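Local coordinates for protein diacylglycerol lipase (Aspergillus oryzae, PDB 5XK2) that probably hydrolyses the ester bonds of mono- and diacylglycerols, as a fungal class 3 lipase of the alpha/beta-hydrolase fold, crystallised here in a closed conformation, at residues A[32-36]-A[61-65]. Residues are numbered along the deposited sequence; the frame is centred on the assembly and turned at random.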
ATOM      1  N   ASN A  32      -2.220 -21.661  -1.844  1.00 13.97           N
ATOM      2  CA  ASN A  32      -2.641 -23.058  -1.797  1.00 14.99           C
ATOM      3  C   ASN A  32      -3.774 -23.312  -0.810  1.00 15.67           C
ATOM      4  O   ASN A  32      -4.589 -24.204  -1.029  1.00 15.28           O
ATOM      5  CB  ASN A  32      -1.455 -23.968  -1.444  1.00 13.19           C
ATOM      6  CG  ASN A  32      -0.796 -23.564  -0.125  1.00 19.58           C
ATOM      7  OD1 ASN A  32      -0.218 -22.488  -0.026  1.00 21.17           O
ATOM      8  ND2 ASN A  32      -0.889 -24.423   0.883  1.00 19.96           N
ATOM      9  N   ASN A  33      -3.825 -22.551   0.286  1.00 11.87           N
ATOM     10  CA  ASN A  33      -4.861 -22.793   1.283  1.00  9.73           C
ATOM     11  C   ASN A  33      -6.199 -22.213   0.881  1.00 13.51           C
ATOM     12  O   ASN A  33      -7.232 -22.796   1.198  1.00 16.12           O
ATOM     13  CB  ASN A  33      -4.449 -22.220   2.646  1.00 10.18           C
ATOM     14  CG  ASN A  33      -3.282 -22.964   3.261  1.00 10.08           C
ATOM     15  OD1 ASN A  33      -3.155 -24.190   3.110  1.00 11.33           O
ATOM     16  ND2 ASN A  33      -2.407 -22.230   3.952  1.00 11.89           N
ATOM     17  N   TYR A  34      -6.217 -21.087   0.179  1.00 10.87           N
ATOM     18  CA  TYR A  34      -7.539 -20.563  -0.155  1.00 12.79           C
ATOM     19  C   TYR A  34      -8.083 -21.012  -1.515  1.00 12.99           C
ATOM     20  O   TYR A  34      -9.185 -20.614  -1.905  1.00 14.64           O
ATOM     21  CB  TYR A  34      -7.573 -19.023  -0.040  1.00 13.39           C
ATOM     22  CG  TYR A  34      -6.607 -18.198  -0.857  1.00 12.48           C
ATOM     23  CD1 TYR A  34      -6.771 -18.032  -2.236  1.00 14.91           C
ATOM     24  CD2 TYR A  34      -5.595 -17.487  -0.230  1.00 16.02           C
ATOM     25  CE1 TYR A  34      -5.891 -17.215  -2.968  1.00 18.56           C
ATOM     26  CE2 TYR A  34      -4.723 -16.693  -0.947  1.00 16.83           C
ATOM     27  CZ  TYR A  34      -4.876 -16.552  -2.300  1.00 19.20           C
ATOM     28  OH  TYR A  34      -4.008 -15.744  -2.988  1.00 28.35           O
ATOM     29  N   VAL A  35      -7.317 -21.807  -2.261  1.00 12.36           N
ATOM     30  CA  VAL A  35      -7.916 -22.579  -3.362  1.00 14.52           C
ATOM     31  C   VAL A  35      -8.045 -24.079  -3.069  1.00 13.33           C
ATOM     32  O   VAL A  35      -8.465 -24.850  -3.933  1.00 15.15           O
ATOM     33  CB  VAL A  35      -7.137 -22.380  -4.659  1.00 14.57           C
ATOM     34  CG1 VAL A  35      -7.034 -20.885  -4.964  1.00 19.13           C
ATOM     35  CG2 VAL A  35      -5.762 -23.031  -4.570  1.00 14.48           C
ATOM     36  N   ALA A  36      -7.646 -24.498  -1.871  1.00 12.77           N
ATOM     37  CA  ALA A  36      -7.613 -25.926  -1.540  1.00 13.99           C
ATOM     38  C   ALA A  36      -8.970 -26.622  -1.664  1.00 15.76           C
ATOM     39  O   ALA A  36     -10.018 -26.053  -1.321  1.00 14.50           O
ATOM     40  CB  ALA A  36      -7.071 -26.114  -0.121  1.00 13.91           C
ATOM     41  N   LEU A  61     -13.652 -26.278   3.282  1.00  9.25           N
ATOM     42  CA  LEU A  61     -14.031 -25.429   2.157  1.00 12.00           C
ATOM     43  C   LEU A  61     -13.083 -24.256   2.053  1.00 14.46           C
ATOM     44  O   LEU A  61     -12.683 -23.710   3.061  1.00 16.17           O
ATOM     45  CB  LEU A  61     -15.471 -24.913   2.321  1.00 16.69           C
ATOM     46  CG  LEU A  61     -15.976 -23.995   1.195  1.00 24.15           C
ATOM     47  CD1 LEU A  61     -15.951 -24.701  -0.154  1.00 31.80           C
ATOM     48  CD2 LEU A  61     -17.364 -23.494   1.493  1.00 29.80           C
ATOM     49  N   SER A  62     -12.707 -23.891   0.836  1.00 11.02           N
ATOM     50  CA  SER A  62     -11.941 -22.671   0.631  1.00 10.62           C
ATOM     51  C   SER A  62     -12.766 -21.742  -0.258  1.00 13.64           C
ATOM     52  O   SER A  62     -13.691 -22.180  -0.975  1.00 13.25           O
ATOM     53  CB  SER A  62     -10.580 -22.969  -0.003  1.00 10.05           C
ATOM     54  OG  SER A  62     -10.771 -23.433  -1.339  1.00 13.05           O
ATOM     55  N   PHE A  63     -12.443 -20.462  -0.203  1.00 11.43           N
ATOM     56  CA  PHE A  63     -13.143 -19.465  -0.999  1.00 11.38           C
ATOM     57  C   PHE A  63     -12.205 -18.348  -1.395  1.00 14.97           C
ATOM     58  O   PHE A  63     -11.276 -17.986  -0.664  1.00 12.36           O
ATOM     59  CB  PHE A  63     -14.360 -18.904  -0.237  1.00 11.81           C
ATOM     60  CG  PHE A  63     -14.058 -18.493   1.182  1.00 11.55           C
ATOM     61  CD1 PHE A  63     -13.620 -17.212   1.467  1.00 13.32           C
ATOM     62  CD2 PHE A  63     -14.264 -19.384   2.230  1.00 10.77           C
ATOM     63  CE1 PHE A  63     -13.344 -16.837   2.773  1.00 15.58           C
ATOM     64  CE2 PHE A  63     -13.994 -19.026   3.529  1.00 11.87           C
ATOM     65  CZ  PHE A  63     -13.532 -17.754   3.807  1.00 14.42           C
ATOM     66  N   SER A  64     -12.389 -17.860  -2.611  1.00 14.10           N
ATOM     67  CA  SER A  64     -11.587 -16.753  -3.098  1.00 16.11           C
ATOM     68  C   SER A  64     -12.449 -15.889  -4.011  1.00 24.51           C
ATOM     69  O   SER A  64     -13.053 -16.408  -4.954  1.00 31.55           O
ATOM     70  CB  SER A  64     -10.354 -17.289  -3.822  1.00 22.11           C
ATOM     71  OG  SER A  64      -9.457 -16.252  -4.169  1.00 30.31           O
ATOM     72  N   ASP A  65     -12.532 -14.593  -3.736  1.00 20.38           N
ATOM     73  CA  ASP A  65     -13.255 -13.686  -4.628  1.00 25.33           C
ATOM     74  C   ASP A  65     -12.285 -12.698  -5.239  1.00 34.54           C
ATOM     75  O   ASP A  65     -11.888 -11.738  -4.583  1.00 28.50           O
ATOM     76  CB  ASP A  65     -14.350 -12.950  -3.855  1.00 27.95           C
ATOM     77  CG  ASP A  65     -15.013 -11.845  -4.665  1.00 28.83           C
ATOM     78  OD1 ASP A  65     -14.943 -11.871  -5.908  1.00 30.90           O
ATOM     79  OD2 ASP A  65     -15.605 -10.943  -4.040  1.00 31.51           O
TER
HETATM   80  O   HOH W   1     -12.951 -25.903  -1.380  1.00 18.63           O
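The carbonyl oxygen of Ala36 is gripped twice from the side of strand 58-65. Ser62 donates its hydroxyl to it, with OG 2.7 Å from Ala36 O. The C=O...OG angle is 132°, and the donor is tilted 23° from the carbonyl plane. Water 1 gives the second bond to Ala36 O, at 2.9 Å. The same water accepts from the backbone, 3.0 Å from Ser62 N. Ser62 therefore reaches Ala36 both directly and through water, by its side chain and its main chain. With chi1 at 68°, Ser62 OG sits between its own N and carbonyl carbon, and this places the hydroxyl against the carbonyls of Tyr34 and Ala36. Ser62 CB packs against the end of the helix, 3.3 Å from Tyr34 O, and also touches Asn33 O.

In the alpha/beta-hydrolase fold of this lipase, strand 58-65 is an outermost strand of the mixed central sheet and pairs with strand 71-78. Its side chains alternate: Ser62 and Ser64 point toward the end of helix 31-34 and the residues after it, while Phe63 points away and packs on helix 118-138. The end of helix 31-34 packs on the side of strand 58-65 that carries Ser62 and Ser64.

Further along the strand, Ser64 meets the ring of Tyr34. Ser64 OG is 3.8 Å from Tyr34 CD1 and approaches the ring obliquely. Ser64 CB also touches Tyr34 CD1, in van der Waals contact. Tyr34 CB lies against Phe63 O. The Tyr34 side chain also touches Ala72, and its ring makes a cation-pi contact with Arg89. Asn33 turns its amide nitrogen elsewhere, to the carbonyl oxygens of Ala27 and Asn43.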